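Local coordinates for hemolysin II regulatory protein (Bacillus cereus, PDB 2JJ7) that probably binds DNA as a dimeric TetR-family transcriptional regulator that controls hemolysin II, at residues 15-20 / 32-37; 55-59 / 114-118; 77-83 / 139-143; 153-158 / 176-180. All blocks are in the same frame, centred on the assembly; numbering follows the deposited sequence. Where two conformers were deposited one is given.

Contact 1 of 4, residues 15-20 / 32-37; sequences AAKKKF and EIAKEA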
loop_
_atom_site.group_PDB
_atom_site.type_symbol
_atom_site.label_atom_id
_atom_site.label_comp_id
_atom_site.label_asym_id
_atom_site.label_seq_id
_atom_site.Cartn_x
_atom_site.Cartn_y
_atom_site.Cartn_z
ATOM N N ALA B 15 13.063 -22.852 -7.704
ATOM C CA ALA B 15 13.869 -22.546 -6.514
ATOM C C ALA B 15 14.139 -21.056 -6.376
ATOM O O ALA B 15 13.999 -20.491 -5.293
ATOM C CB ALA B 15 15.189 -23.317 -6.536
ATOM N N ALA B 16 14.541 -20.441 -7.481
ATOM C CA ALA B 16 14.904 -19.038 -7.514
ATOM C C ALA B 16 13.673 -18.154 -7.231
ATOM O O ALA B 16 13.754 -17.225 -6.444
ATOM C CB ALA B 16 15.526 -18.704 -8.837
ATOM N N LYS B 17 12.545 -18.451 -7.872
ATOM C CA LYS B 17 11.263 -17.802 -7.543
ATOM C C LYS B 17 11.007 -17.845 -6.034
ATOM O O LYS B 17 10.743 -16.812 -5.415
ATOM C CB LYS B 17 10.106 -18.497 -8.277
ATOM C CG LYS B 17 8.727 -17.886 -8.039
ATOM C CD LYS B 17 7.604 -18.791 -8.536
ATOM C CE LYS B 17 6.356 -17.989 -8.818
ATOM N NZ LYS B 17 5.164 -18.839 -9.176
ATOM N N LYS B 18 11.099 -19.043 -5.453
ATOM C CA LYS B 18 10.865 -19.247 -4.029
ATOM C C LYS B 18 11.810 -18.415 -3.159
ATOM O O LYS B 18 11.368 -17.702 -2.258
ATOM C CB LYS B 18 11.004 -20.728 -3.660
ATOM C CG LYS B 18 10.632 -21.007 -2.197
ATOM C CD LYS B 18 10.923 -22.432 -1.771
ATOM C CE LYS B 18 10.586 -22.627 -0.302
ATOM N NZ LYS B 18 10.432 -24.067 0.051
ATOM N N LYS B 19 13.103 -18.504 -3.453
ATOM C CA LYS B 19 14.137 -17.873 -2.637
ATOM C C LYS B 19 14.191 -16.355 -2.778
ATOM O O LYS B 19 14.233 -15.642 -1.777
ATOM C CB LYS B 19 15.498 -18.524 -2.908
ATOM C CG LYS B 19 15.652 -19.904 -2.257
ATOM C CD LYS B 19 15.886 -19.736 -0.753
ATOM C CE LYS B 19 15.598 -21.002 0.014
ATOM N NZ LYS B 19 15.563 -20.736 1.476
ATOM N N PHE B 20 14.181 -15.865 -4.015
ATOM C CA PHE B 20 13.989 -14.433 -4.280
ATOM C C PHE B 20 12.751 -13.879 -3.584
ATOM O O PHE B 20 12.798 -12.790 -3.022
ATOM C CB PHE B 20 13.863 -14.158 -5.777
ATOM C CG PHE B 20 15.178 -14.117 -6.511
ATOM C CD1 PHE B 20 16.231 -13.328 -6.051
ATOM C CD2 PHE B 20 15.342 -14.834 -7.693
ATOM C CE1 PHE B 20 17.455 -13.283 -6.743
ATOM C CE2 PHE B 20 16.560 -14.789 -8.399
ATOM C CZ PHE B 20 17.612 -14.017 -7.923
ATOM N N GLU B 32 22.268 -20.450 -2.290
ATOM C CA GLU B 32 21.001 -20.825 -1.662
ATOM C C GLU B 32 19.964 -21.343 -2.665
ATOM O O GLU B 32 19.185 -22.252 -2.352
ATOM C CB GLU B 32 20.405 -19.628 -0.909
ATOM C CG GLU B 32 21.328 -19.022 0.108
ATOM C CD GLU B 32 20.919 -17.609 0.497
ATOM O OE1 GLU B 32 19.699 -17.325 0.558
ATOM O OE2 GLU B 32 21.824 -16.782 0.747
ATOM N N ILE B 33 19.930 -20.733 -3.849
ATOM C CA ILE B 33 19.058 -21.185 -4.934
ATOM C C ILE B 33 19.447 -22.596 -5.395
ATOM O O ILE B 33 18.583 -23.473 -5.536
ATOM C CB ILE B 33 19.049 -20.171 -6.106
ATOM C CG1 ILE B 33 18.386 -18.859 -5.646
ATOM C CG2 ILE B 33 18.322 -20.738 -7.323
ATOM C CD1 ILE B 33 18.439 -17.719 -6.675
ATOM N N ALA B 34 20.743 -22.823 -5.600
ATOM C CA ALA B 34 21.233 -24.145 -5.986
ATOM C C ALA B 34 20.853 -25.174 -4.943
ATOM O O ALA B 34 20.337 -26.255 -5.276
ATOM C CB ALA B 34 22.725 -24.128 -6.185
ATOM N N LYS B 35 21.093 -24.818 -3.681
ATOM C CA LYS B 35 20.788 -25.687 -2.547
ATOM C C LYS B 35 19.303 -26.035 -2.499
ATOM O O LYS B 35 18.940 -27.200 -2.298
ATOM C CB LYS B 35 21.242 -25.032 -1.236
ATOM C CG LYS B 35 21.045 -25.894 -0.006
ATOM C CD LYS B 35 21.621 -25.234 1.238
ATOM C CE LYS B 35 21.919 -26.277 2.303
ATOM N NZ LYS B 35 22.706 -25.711 3.437
ATOM N N GLU B 36 18.450 -25.030 -2.703
ATOM C CA GLU B 36 16.998 -25.236 -2.719
ATOM C C GLU B 36 16.562 -26.136 -3.889
ATOM O O GLU B 36 15.709 -27.013 -3.718
ATOM C CB GLU B 36 16.260 -23.889 -2.726
ATOM C CG GLU B 36 14.735 -23.975 -2.953
ATOM C CD GLU B 36 13.967 -24.685 -1.841
ATOM O OE1 GLU B 36 14.382 -24.615 -0.660
ATOM O OE2 GLU B 36 12.922 -25.298 -2.159
ATOM N N ALA B 37 17.177 -25.927 -5.055
ATOM C CA ALA B 37 16.895 -26.699 -6.285
ATOM C C ALA B 37 17.464 -28.122 -6.252
ATOM O O ALA B 37 17.193 -28.930 -7.155
ATOM C CB ALA B 37 17.442 -25.947 -7.516
#
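Ile33 sits as a knob in a hole made by Ala15, Ala16, Lys19 and Phe20. Its CG1 lies anti to the carbonyl carbon (chi1 -67°), which sends the longer branch across helix 5-23 toward the Phe20 ring. At the end of that branch, Ile33 CD1 lies over one face of the ring, 4.2 Å from its centroid, in a CH-pi contact shifted toward the rim. Ile33 CD1 also meets Ala16 CB at 3.8 Å, and the CG2 branch lies against the same methyl group. Ala15 packs beside it. Ala15 CB touches Ala37 CB at 3.6 Å and Glu36 CG at 3.7 Å, and it also lies against the carbonyl oxygen of Ile33. Small residues here let the backbones come close, with Ala15 CA and Ala37 CA 5.1 Å apart. The two short helical segments cross at 124°, with their axes 8.8 Å apart. Segment 32-37 lies in the predicted helix-turn-helix motif of the TetR family, and helix 5-23 packs against it. The outer side of the contact is charged. Lys18, extended beyond CG, crosses the bent Glu36 chain at about a right angle, and Lys18 NZ forms a salt bridge to Glu36 OE2 at 3.5 Å. Lys19 NZ stays farther from Glu36 OE1, at 4.6 Å, and pairs with Glu22. The aliphatic part of Lys19 crosses Glu36 at a slant, and its CB packs on Ile33 CG1. Further out, Glu32 forms a salt bridge with Arg23. Leu54 of helix 51-62 packs on Ala16 and Ile33.

Contact 2 of 4, residues 55-59 / 114-118; sequences YYEVF and RLEKI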
loop_
_atom_site.group_PDB
_atom_site.type_symbol
_atom_site.label_atom_id
_atom_site.label_comp_id
_atom_site.label_asym_id
_atom_site.label_seq_id
_atom_site.Cartn_x
_atom_site.Cartn_y
_atom_site.Cartn_z
ATOM N N TYR B 55 17.335 -13.984 -12.039
ATOM C CA TYR B 55 16.250 -13.065 -11.689
ATOM C C TYR B 55 15.440 -12.658 -12.910
ATOM O O TYR B 55 14.219 -12.727 -12.881
ATOM C CB TYR B 55 16.838 -11.835 -11.034
ATOM C CG TYR B 55 15.844 -10.866 -10.429
ATOM C CD1 TYR B 55 15.653 -9.618 -11.004
ATOM C CD2 TYR B 55 15.150 -11.166 -9.256
ATOM C CE1 TYR B 55 14.795 -8.704 -10.461
ATOM C CE2 TYR B 55 14.261 -10.236 -8.692
ATOM C CZ TYR B 55 14.107 -9.007 -9.312
ATOM O OH TYR B 55 13.289 -8.040 -8.819
ATOM N N TYR B 56 16.129 -12.249 -13.977
ATOM C CA TYR B 56 15.465 -11.933 -15.240
ATOM C C TYR B 56 14.614 -13.121 -15.698
ATOM O O TYR B 56 13.450 -12.946 -16.055
ATOM C CB TYR B 56 16.472 -11.562 -16.340
ATOM C CG TYR B 56 17.182 -10.225 -16.181
ATOM C CD1 TYR B 56 16.737 -9.254 -15.285
ATOM C CD2 TYR B 56 18.286 -9.923 -16.967
ATOM C CE1 TYR B 56 17.401 -8.032 -15.164
ATOM C CE2 TYR B 56 18.941 -8.716 -16.857
ATOM C CZ TYR B 56 18.510 -7.778 -15.961
ATOM O OH TYR B 56 19.197 -6.580 -15.883
ATOM N N GLU B 57 15.188 -14.321 -15.665
ATOM C CA GLU B 57 14.486 -15.519 -16.106
ATOM C C GLU B 57 13.274 -15.850 -15.221
ATOM O O GLU B 57 12.294 -16.423 -15.699
ATOM C CB GLU B 57 15.446 -16.707 -16.186
ATOM C CG GLU B 57 16.467 -16.625 -17.313
ATOM C CD GLU B 57 15.835 -16.501 -18.694
ATOM O OE1 GLU B 57 14.825 -17.180 -18.971
ATOM O OE2 GLU B 57 16.351 -15.710 -19.502
ATOM N N VAL B 58 13.346 -15.469 -13.946
ATOM C CA VAL B 58 12.229 -15.633 -13.011
ATOM C C VAL B 58 11.043 -14.758 -13.422
ATOM O O VAL B 58 9.913 -15.242 -13.501
ATOM C CB VAL B 58 12.642 -15.349 -11.546
ATOM C CG1 VAL B 58 11.408 -15.112 -10.658
ATOM C CG2 VAL B 58 13.444 -16.522 -11.016
ATOM N N PHE B 59 11.312 -13.486 -13.709
ATOM C CA PHE B 59 10.279 -12.576 -14.231
ATOM C C PHE B 59 9.699 -13.053 -15.569
ATOM O O PHE B 59 8.495 -12.987 -15.780
ATOM C CB PHE B 59 10.808 -11.140 -14.309
ATOM C CG PHE B 59 10.449 -10.313 -13.093
ATOM C CD1 PHE B 59 9.215 -9.675 -13.019
ATOM C CD2 PHE B 59 11.334 -10.194 -12.022
ATOM C CE1 PHE B 59 8.853 -8.904 -11.873
ATOM C CE2 PHE B 59 10.998 -9.437 -10.890
ATOM C CZ PHE B 59 9.747 -8.793 -10.819
ATOM N N ARG B 114 17.780 -2.961 -12.764
ATOM C CA ARG B 114 17.134 -4.116 -13.397
ATOM C C ARG B 114 15.808 -3.782 -14.087
ATOM O O ARG B 114 15.279 -4.603 -14.854
ATOM C CB ARG B 114 16.892 -5.222 -12.364
ATOM C CG ARG B 114 18.132 -5.691 -11.637
ATOM C CD ARG B 114 17.808 -6.641 -10.488
ATOM N NE ARG B 114 17.084 -6.007 -9.383
ATOM C CZ ARG B 114 17.645 -5.316 -8.391
ATOM N NH1 ARG B 114 18.962 -5.124 -8.339
ATOM N NH2 ARG B 114 16.875 -4.799 -7.446
ATOM N N LEU B 115 15.277 -2.589 -13.826
ATOM C CA LEU B 115 13.914 -2.239 -14.229
ATOM C C LEU B 115 13.642 -2.417 -15.714
ATOM O O LEU B 115 12.689 -3.088 -16.106
ATOM C CB LEU B 115 13.548 -0.807 -13.812
ATOM C CG LEU B 115 12.114 -0.342 -14.139
ATOM C CD1 LEU B 115 11.044 -1.262 -13.562
ATOM C CD2 LEU B 115 11.880 1.091 -13.656
ATOM N N GLU B 116 14.488 -1.796 -16.522
ATOM C CA GLU B 116 14.331 -1.761 -17.963
ATOM C C GLU B 116 14.180 -3.169 -18.560
ATOM O O GLU B 116 13.330 -3.381 -19.428
ATOM C CB GLU B 116 15.527 -1.016 -18.565
ATOM C CG GLU B 116 15.595 -0.984 -20.092
ATOM C CD GLU B 116 16.751 -0.117 -20.618
ATOM O OE1 GLU B 116 17.332 0.669 -19.833
ATOM O OE2 GLU B 116 17.071 -0.219 -21.819
ATOM N N LYS B 117 14.996 -4.121 -18.098
ATOM C CA LYS B 117 14.957 -5.489 -18.633
ATOM C C LYS B 117 13.760 -6.314 -18.190
ATOM O O LYS B 117 13.253 -7.117 -18.963
ATOM C CB LYS B 117 16.241 -6.261 -18.312
ATOM C CG LYS B 117 17.437 -5.848 -19.144
ATOM C CD LYS B 117 17.199 -6.043 -20.637
ATOM C CE LYS B 117 18.321 -5.405 -21.443
ATOM N NZ LYS B 117 17.943 -5.203 -22.865
ATOM N N ILE B 118 13.331 -6.140 -16.942
ATOM C CA ILE B 118 12.209 -6.921 -16.399
ATOM C C ILE B 118 10.849 -6.305 -16.725
ATOM O O ILE B 118 9.836 -6.993 -16.677
ATOM C CB ILE B 118 12.327 -7.140 -14.857
ATOM C CG1 ILE B 118 12.291 -5.801 -14.114
ATOM C CG2 ILE B 118 13.586 -7.958 -14.505
ATOM C CD1 ILE B 118 12.010 -5.934 -12.647
#
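This is a largely apolar contact between helix 51-62 and the short helix 115-118, in which Ile118 and the aliphatic parts of Arg114 and Lys117 pack on Tyr55, Tyr56 and Phe59. Ile118 is its centre. Its CG2 branch meets Phe59 CD2 at 4.0 Å. Ile118 CG1 takes the position between the backbone N and the carbonyl carbon (chi1 62°), which carries CD1 over one face of the Phe59 ring, 4.2 Å from its centroid. Tyr56 has two conformers. In the one described, Tyr56 CD1 lies 3.5 Å from Ile118 CG2, Lys117 CB sits over one face of the ring, 3.9 Å from its centroid, and Arg114 CB lies at the ring edge. Helix 51-62 belongs to the DNA-binding region of the TetR-family chain, and residues 114-118 to its C-terminal region. Arg114 CD lies 3.7 Å from Tyr55 CE1. The two side chains cross at about a right angle, and the ring and guanidinium planes stand 87° apart. Both polar ends turn to one carboxylate. Glu107 OE2 accepts a hydrogen bond from Tyr55 OH and forms a salt bridge with Arg114 NE. Tyr25 adds a cation-pi contact to Arg114. Leu103 of helix 98-109 packs on Tyr55 and Phe59.

Contact 3 of 4, residues 77-83 / 139-143; sequences FNPINAL and QGVFH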
loop_
_atom_site.group_PDB
_atom_site.type_symbol
_atom_site.label_atom_id
_atom_site.label_comp_id
_atom_site.label_asym_id
_atom_site.label_seq_id
_atom_site.Cartn_x
_atom_site.Cartn_y
_atom_site.Cartn_z
ATOM N N PHE B 77 -13.347 2.297 -23.608
ATOM C CA PHE B 77 -13.251 3.463 -22.725
ATOM C C PHE B 77 -14.372 3.548 -21.704
ATOM O O PHE B 77 -14.776 4.637 -21.313
ATOM C CB PHE B 77 -13.073 4.751 -23.548
ATOM C CG PHE B 77 -11.827 4.739 -24.388
ATOM C CD1 PHE B 77 -10.633 5.228 -23.878
ATOM C CD2 PHE B 77 -11.834 4.183 -25.665
ATOM C CE1 PHE B 77 -9.474 5.193 -24.639
ATOM C CE2 PHE B 77 -10.676 4.140 -26.438
ATOM C CZ PHE B 77 -9.500 4.648 -25.925
ATOM N N ASN B 78 -14.874 2.374 -21.312
ATOM C CA ASN B 78 -15.651 2.178 -20.089
ATOM C C ASN B 78 -14.629 1.967 -18.963
ATOM O O ASN B 78 -14.031 0.897 -18.870
ATOM C CB ASN B 78 -16.551 0.941 -20.240
ATOM C CG ASN B 78 -17.532 0.762 -19.074
ATOM O OD1 ASN B 78 -17.213 1.037 -17.920
ATOM N ND2 ASN B 78 -18.731 0.273 -19.383
ATOM N N PRO B 79 -14.399 3.000 -18.125
ATOM C CA PRO B 79 -13.374 2.966 -17.078
ATOM C C PRO B 79 -13.607 1.957 -15.963
ATOM O O PRO B 79 -12.641 1.362 -15.481
ATOM C CB PRO B 79 -13.425 4.384 -16.500
ATOM C CG PRO B 79 -13.994 5.202 -17.592
ATOM C CD PRO B 79 -14.996 4.344 -18.236
ATOM N N ILE B 80 -14.857 1.773 -15.536
ATOM C CA ILE B 80 -15.155 0.751 -14.527
ATOM C C ILE B 80 -14.829 -0.658 -15.065
ATOM O O ILE B 80 -14.143 -1.427 -14.406
ATOM C CB ILE B 80 -16.618 0.843 -14.015
ATOM C CG1 ILE B 80 -16.807 2.137 -13.202
ATOM C CG2 ILE B 80 -16.995 -0.401 -13.180
ATOM C CD1 ILE B 80 -18.297 2.558 -12.993
ATOM N N ASN B 81 -15.296 -0.982 -16.270
ATOM C CA ASN B 81 -14.985 -2.277 -16.865
ATOM C C ASN B 81 -13.503 -2.475 -17.154
ATOM O O ASN B 81 -12.960 -3.564 -16.922
ATOM C CB ASN B 81 -15.815 -2.512 -18.123
ATOM C CG ASN B 81 -17.263 -2.862 -17.810
ATOM O OD1 ASN B 81 -17.703 -2.816 -16.657
ATOM N ND2 ASN B 81 -18.004 -3.210 -18.838
ATOM N N ALA B 82 -12.847 -1.437 -17.665
ATOM C CA ALA B 82 -11.401 -1.499 -17.863
ATOM C C ALA B 82 -10.714 -1.812 -16.540
ATOM O O ALA B 82 -9.879 -2.710 -16.472
ATOM C CB ALA B 82 -10.874 -0.203 -18.438
ATOM N N LEU B 83 -11.081 -1.093 -15.484
ATOM C CA LEU B 83 -10.456 -1.320 -14.183
ATOM C C LEU B 83 -10.757 -2.716 -13.605
ATOM O O LEU B 83 -9.872 -3.355 -13.006
ATOM C CB LEU B 83 -10.847 -0.223 -13.190
ATOM C CG LEU B 83 -10.129 -0.255 -11.836
ATOM C CD1 LEU B 83 -8.640 -0.024 -11.994
ATOM C CD2 LEU B 83 -10.742 0.775 -10.914
ATOM N N GLN B 139 -14.301 11.000 -16.641
ATOM C CA GLN B 139 -15.688 10.654 -16.942
ATOM C C GLN B 139 -16.655 10.829 -15.770
ATOM O O GLN B 139 -17.863 10.668 -15.936
ATOM C CB GLN B 139 -15.784 9.236 -17.480
ATOM C CG GLN B 139 -15.266 9.091 -18.899
ATOM C CD GLN B 139 -15.670 7.778 -19.521
ATOM O OE1 GLN B 139 -16.662 7.167 -19.118
ATOM N NE2 GLN B 139 -14.892 7.323 -20.504
ATOM N N GLY B 140 -16.128 11.150 -14.591
ATOM C CA GLY B 140 -16.963 11.450 -13.421
ATOM C C GLY B 140 -17.349 10.207 -12.649
ATOM O O GLY B 140 -18.295 10.215 -11.871
ATOM N N VAL B 141 -16.588 9.140 -12.841
ATOM C CA VAL B 141 -16.933 7.849 -12.266
ATOM C C VAL B 141 -16.010 7.471 -11.085
ATOM O O VAL B 141 -16.458 6.820 -10.133
ATOM C CB VAL B 141 -17.058 6.775 -13.406
ATOM C CG1 VAL B 141 -15.831 5.901 -13.533
ATOM C CG2 VAL B 141 -18.327 5.960 -13.250
ATOM N N PHE B 142 -14.747 7.917 -11.131
ATOM C CA PHE B 142 -13.796 7.696 -10.037
ATOM C C PHE B 142 -13.546 8.996 -9.268
ATOM O O PHE B 142 -13.488 10.082 -9.854
ATOM C CB PHE B 142 -12.448 7.117 -10.522
ATOM C CG PHE B 142 -12.549 5.763 -11.221
ATOM C CD1 PHE B 142 -13.577 4.857 -10.918
ATOM C CD2 PHE B 142 -11.600 5.397 -12.175
ATOM C CE1 PHE B 142 -13.668 3.623 -11.572
ATOM C CE2 PHE B 142 -11.678 4.154 -12.849
ATOM C CZ PHE B 142 -12.703 3.268 -12.539
ATOM N N HIS B 143 -13.381 8.869 -7.957
ATOM C CA HIS B 143 -13.170 10.024 -7.083
ATOM C C HIS B 143 -12.077 9.717 -6.071
ATOM O O HIS B 143 -12.187 8.757 -5.307
ATOM C CB HIS B 143 -14.473 10.389 -6.382
ATOM C CG HIS B 143 -15.632 10.512 -7.318
ATOM N ND1 HIS B 143 -15.928 11.683 -7.985
ATOM C CD2 HIS B 143 -16.548 9.602 -7.728
ATOM C CE1 HIS B 143 -16.985 11.492 -8.753
ATOM N NE2 HIS B 143 -17.380 10.238 -8.617
#
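Gln139 reaches Phe77 and Pro79 with its side-chain amide. The Gln139 side chain runs extended beyond CG, and NE2 donates to the backbone oxygen of Phe77. The Gln139 NE2 to Phe77 O distance is 2.8 Å, with an N-H...O angle of 153°. The donor comes in nearly along the C=O axis, while the acceptor is tilted 17° from the amide plane of Gln139. Gln139 NE2 also bonds to Glu135. The other arm of the amide lies against the proline ring, with Gln139 OE1 3.4 Å from Pro79 CD. Gly140 has positive phi and closes helix 129-138 with a Schellman motif. This turn brings Val141 round to face helix 79-96. Val141 CG2 meets Ile80 CD1 at 3.4 Å, a tight carbon pair, and Val141 CG1 lies 4.1 Å from Pro79 CB. Phe142 comes next, with Val141 CG1 over one face of its ring. The far end of the ring packs against the start of helix 79-96. Phe142 CZ touches Leu83 CD2 at 3.6 Å, and the carbonyl oxygen of Pro79 lies at the ring edge. Phe142 CE1 meets Ile80 CG1 at 3.8 Å. Leu133 of helix 129-138 packs on Phe142. Just ahead of helix 79-96, Asn78 is its N-cap, and Asn78 OD1 accepts from Asn81 N at 3.2 Å, from above the carbonyl plane. The chemistry is thus split. One hydrogen bond, from the side-chain amide of Gln139, ties down the backbone just ahead of the capped helix, and apolar side chains join the start of that helix to the loop 139-143 in the C-terminal part of the TetR fold.

Contact 4 of 4, residues 153-158 / 176-180; sequences WITSIV and IISAL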
loop_
_atom_site.group_PDB
_atom_site.type_symbol
_atom_site.label_atom_id
_atom_site.label_comp_id
_atom_site.label_asym_id
_atom_site.label_seq_id
_atom_site.Cartn_x
_atom_site.Cartn_y
_atom_site.Cartn_z
ATOM N N TRP B 153 -1.735 3.191 -3.308
ATOM C CA TRP B 153 -2.708 2.397 -2.544
ATOM C C TRP B 153 -3.028 1.047 -3.228
ATOM O O TRP B 153 -2.885 -0.013 -2.615
ATOM C CB TRP B 153 -3.975 3.221 -2.264
ATOM C CG TRP B 153 -5.134 2.432 -1.681
ATOM C CD1 TRP B 153 -5.185 1.842 -0.458
ATOM C CD2 TRP B 153 -6.407 2.177 -2.301
ATOM N NE1 TRP B 153 -6.413 1.238 -0.264
ATOM C CE2 TRP B 153 -7.175 1.413 -1.388
ATOM C CE3 TRP B 153 -6.977 2.527 -3.532
ATOM C CZ2 TRP B 153 -8.477 0.978 -1.674
ATOM C CZ3 TRP B 153 -8.282 2.095 -3.817
ATOM C CH2 TRP B 153 -9.011 1.328 -2.889
ATOM N N ILE B 154 -3.408 1.086 -4.502
ATOM C CA ILE B 154 -3.773 -0.126 -5.239
ATOM C C ILE B 154 -2.565 -1.071 -5.440
ATOM O O ILE B 154 -2.660 -2.308 -5.286
ATOM C CB ILE B 154 -4.449 0.236 -6.616
ATOM C CG1 ILE B 154 -5.812 0.896 -6.395
ATOM C CG2 ILE B 154 -4.562 -1.009 -7.525
ATOM C CD1 ILE B 154 -6.508 1.393 -7.688
ATOM N N THR B 155 -1.416 -0.487 -5.764
ATOM C CA THR B 155 -0.184 -1.246 -5.921
ATOM C C THR B 155 0.130 -2.048 -4.649
ATOM O O THR B 155 0.499 -3.231 -4.706
ATOM C CB THR B 155 0.977 -0.270 -6.298
ATOM O OG1 THR B 155 0.648 0.376 -7.549
ATOM C CG2 THR B 155 2.327 -0.991 -6.438
ATOM N N SER B 156 -0.011 -1.403 -3.495
ATOM C CA SER B 156 0.340 -2.029 -2.236
ATOM C C SER B 156 -0.594 -3.183 -1.901
ATOM O O SER B 156 -0.150 -4.221 -1.418
ATOM C CB SER B 156 0.374 -0.997 -1.101
ATOM O OG SER B 156 -0.937 -0.613 -0.713
ATOM N N ILE B 157 -1.884 -3.010 -2.160
ATOM C CA ILE B 157 -2.845 -4.067 -1.828
ATOM C C ILE B 157 -2.910 -5.201 -2.872
ATOM O O ILE B 157 -3.037 -6.373 -2.513
ATOM C CB ILE B 157 -4.248 -3.499 -1.500
ATOM C CG1 ILE B 157 -4.847 -2.786 -2.713
ATOM C CG2 ILE B 157 -4.160 -2.543 -0.292
ATOM C CD1 ILE B 157 -6.155 -2.022 -2.407
ATOM N N VAL B 158 -2.812 -4.854 -4.153
ATOM C CA VAL B 158 -2.963 -5.840 -5.215
ATOM C C VAL B 158 -1.740 -6.756 -5.295
ATOM O O VAL B 158 -1.861 -7.949 -5.631
ATOM C CB VAL B 158 -3.267 -5.160 -6.591
ATOM C CG1 VAL B 158 -2.977 -6.102 -7.761
ATOM C CG2 VAL B 158 -4.719 -4.722 -6.620
ATOM N N ILE B 176 -12.113 -2.441 -4.283
ATOM C CA ILE B 176 -11.258 -1.379 -4.813
ATOM C C ILE B 176 -12.082 -0.400 -5.675
ATOM O O ILE B 176 -11.995 0.815 -5.505
ATOM C CB ILE B 176 -10.046 -1.942 -5.580
ATOM C CG1 ILE B 176 -9.035 -2.543 -4.598
ATOM C CG2 ILE B 176 -9.399 -0.845 -6.439
ATOM C CD1 ILE B 176 -7.876 -3.333 -5.274
ATOM N N ILE B 177 -12.897 -0.944 -6.567
ATOM C CA ILE B 177 -13.737 -0.153 -7.446
ATOM C C ILE B 177 -14.760 0.656 -6.640
ATOM O O ILE B 177 -14.949 1.845 -6.898
ATOM C CB ILE B 177 -14.433 -1.064 -8.491
ATOM C CG1 ILE B 177 -13.381 -1.736 -9.399
ATOM C CG2 ILE B 177 -15.503 -0.268 -9.298
ATOM C CD1 ILE B 177 -13.938 -2.772 -10.368
ATOM N N SER B 178 -15.398 0.021 -5.660
ATOM C CA SER B 178 -16.363 0.707 -4.782
ATOM C C SER B 178 -15.773 1.921 -4.094
ATOM O O SER B 178 -16.411 2.968 -4.033
ATOM C CB SER B 178 -16.871 -0.232 -3.710
ATOM O OG SER B 178 -17.803 -1.113 -4.264
ATOM N N ALA B 179 -14.554 1.767 -3.572
ATOM C CA ALA B 179 -13.869 2.846 -2.884
ATOM C C ALA B 179 -13.633 4.025 -3.814
ATOM O O ALA B 179 -13.616 5.168 -3.363
ATOM C CB ALA B 179 -12.554 2.356 -2.283
ATOM N N LEU B 180 -13.461 3.745 -5.107
ATOM C CA LEU B 180 -13.253 4.802 -6.098
ATOM C C LEU B 180 -14.552 5.448 -6.612
ATOM O O LEU B 180 -14.573 6.636 -6.962
ATOM C CB LEU B 180 -12.423 4.277 -7.272
ATOM C CG LEU B 180 -11.011 3.801 -6.926
ATOM C CD1 LEU B 180 -10.424 2.986 -8.063
ATOM C CD2 LEU B 180 -10.111 4.993 -6.603
#
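Ile176 CG1 stands anti to the carbonyl carbon (chi1 -73°), which directs CD1 toward the side chains of helix 147-158. Ile157 answers with CG1 between its backbone N and carbonyl carbon (chi1 63°), and the two side chains reach toward each other tip to tip. Ile157 CD1 and Ile176 CD1 are 3.6 Å apart. Val158 comes across at about a right angle, with Val158 CG2 3.7 Å from Ile176 CD1. The other branch of the isoleucine, Ile176 CG2, lies 3.9 Å from Ile154 CD1. Ile176 is thus a knob in a hole formed by Trp153, Ile154, Ile157 and Val158. Trp153 slides past it in the opposite direction and extends to the next turn, where Trp153 CH2 meets Ala179 CB at 3.7 Å. Ile157 CD1 lies over one face of the indole. The short segments run nearly antiparallel, at 161°, but their axes are 12.4 Å apart, and long side chains span the distance. The second subunit packs directly on this contact. Phe160 of that subunit stacks on Trp153, and the Ser156 hydroxyls of the two chains are hydrogen-bonded. Within the chain, Ser156 OG is 2.8 Å from Trp153 O, to which it donates. That oxygen accepts from Ile157 N as well. All the side chains that touch across the two helices are apolar and buried, which implies that hydrophobic contact holds helices 147-158 and 169-181 together at the dimer interface.

Overall arrangement
Contacts 1 and 2 adjoin, with centres 16 Å apart. Helix 51-62 of contact 2 packs on helix 5-23 of contact 1: Val58 CG2 lies 3.7 Å from Ala16 CB, and the Phe20 and Tyr55 rings meet edge-to-face. Contact 2 thus carries the packing of the predicted DNA-binding region on to the C-terminal part. Contacts 3 and 4 form a second pair on the opposite side of the chain's centre, with centres 14 Å apart. His143 N and Leu180 O, 2.7 Å apart, probably form a hydrogen bond between them, and Leu83 packs on Ile177 and Leu180. The pairs do not touch. Contacts 2 and 4 are about 11 Å apart at their nearest atoms. The second subunit touches contact 4 alone.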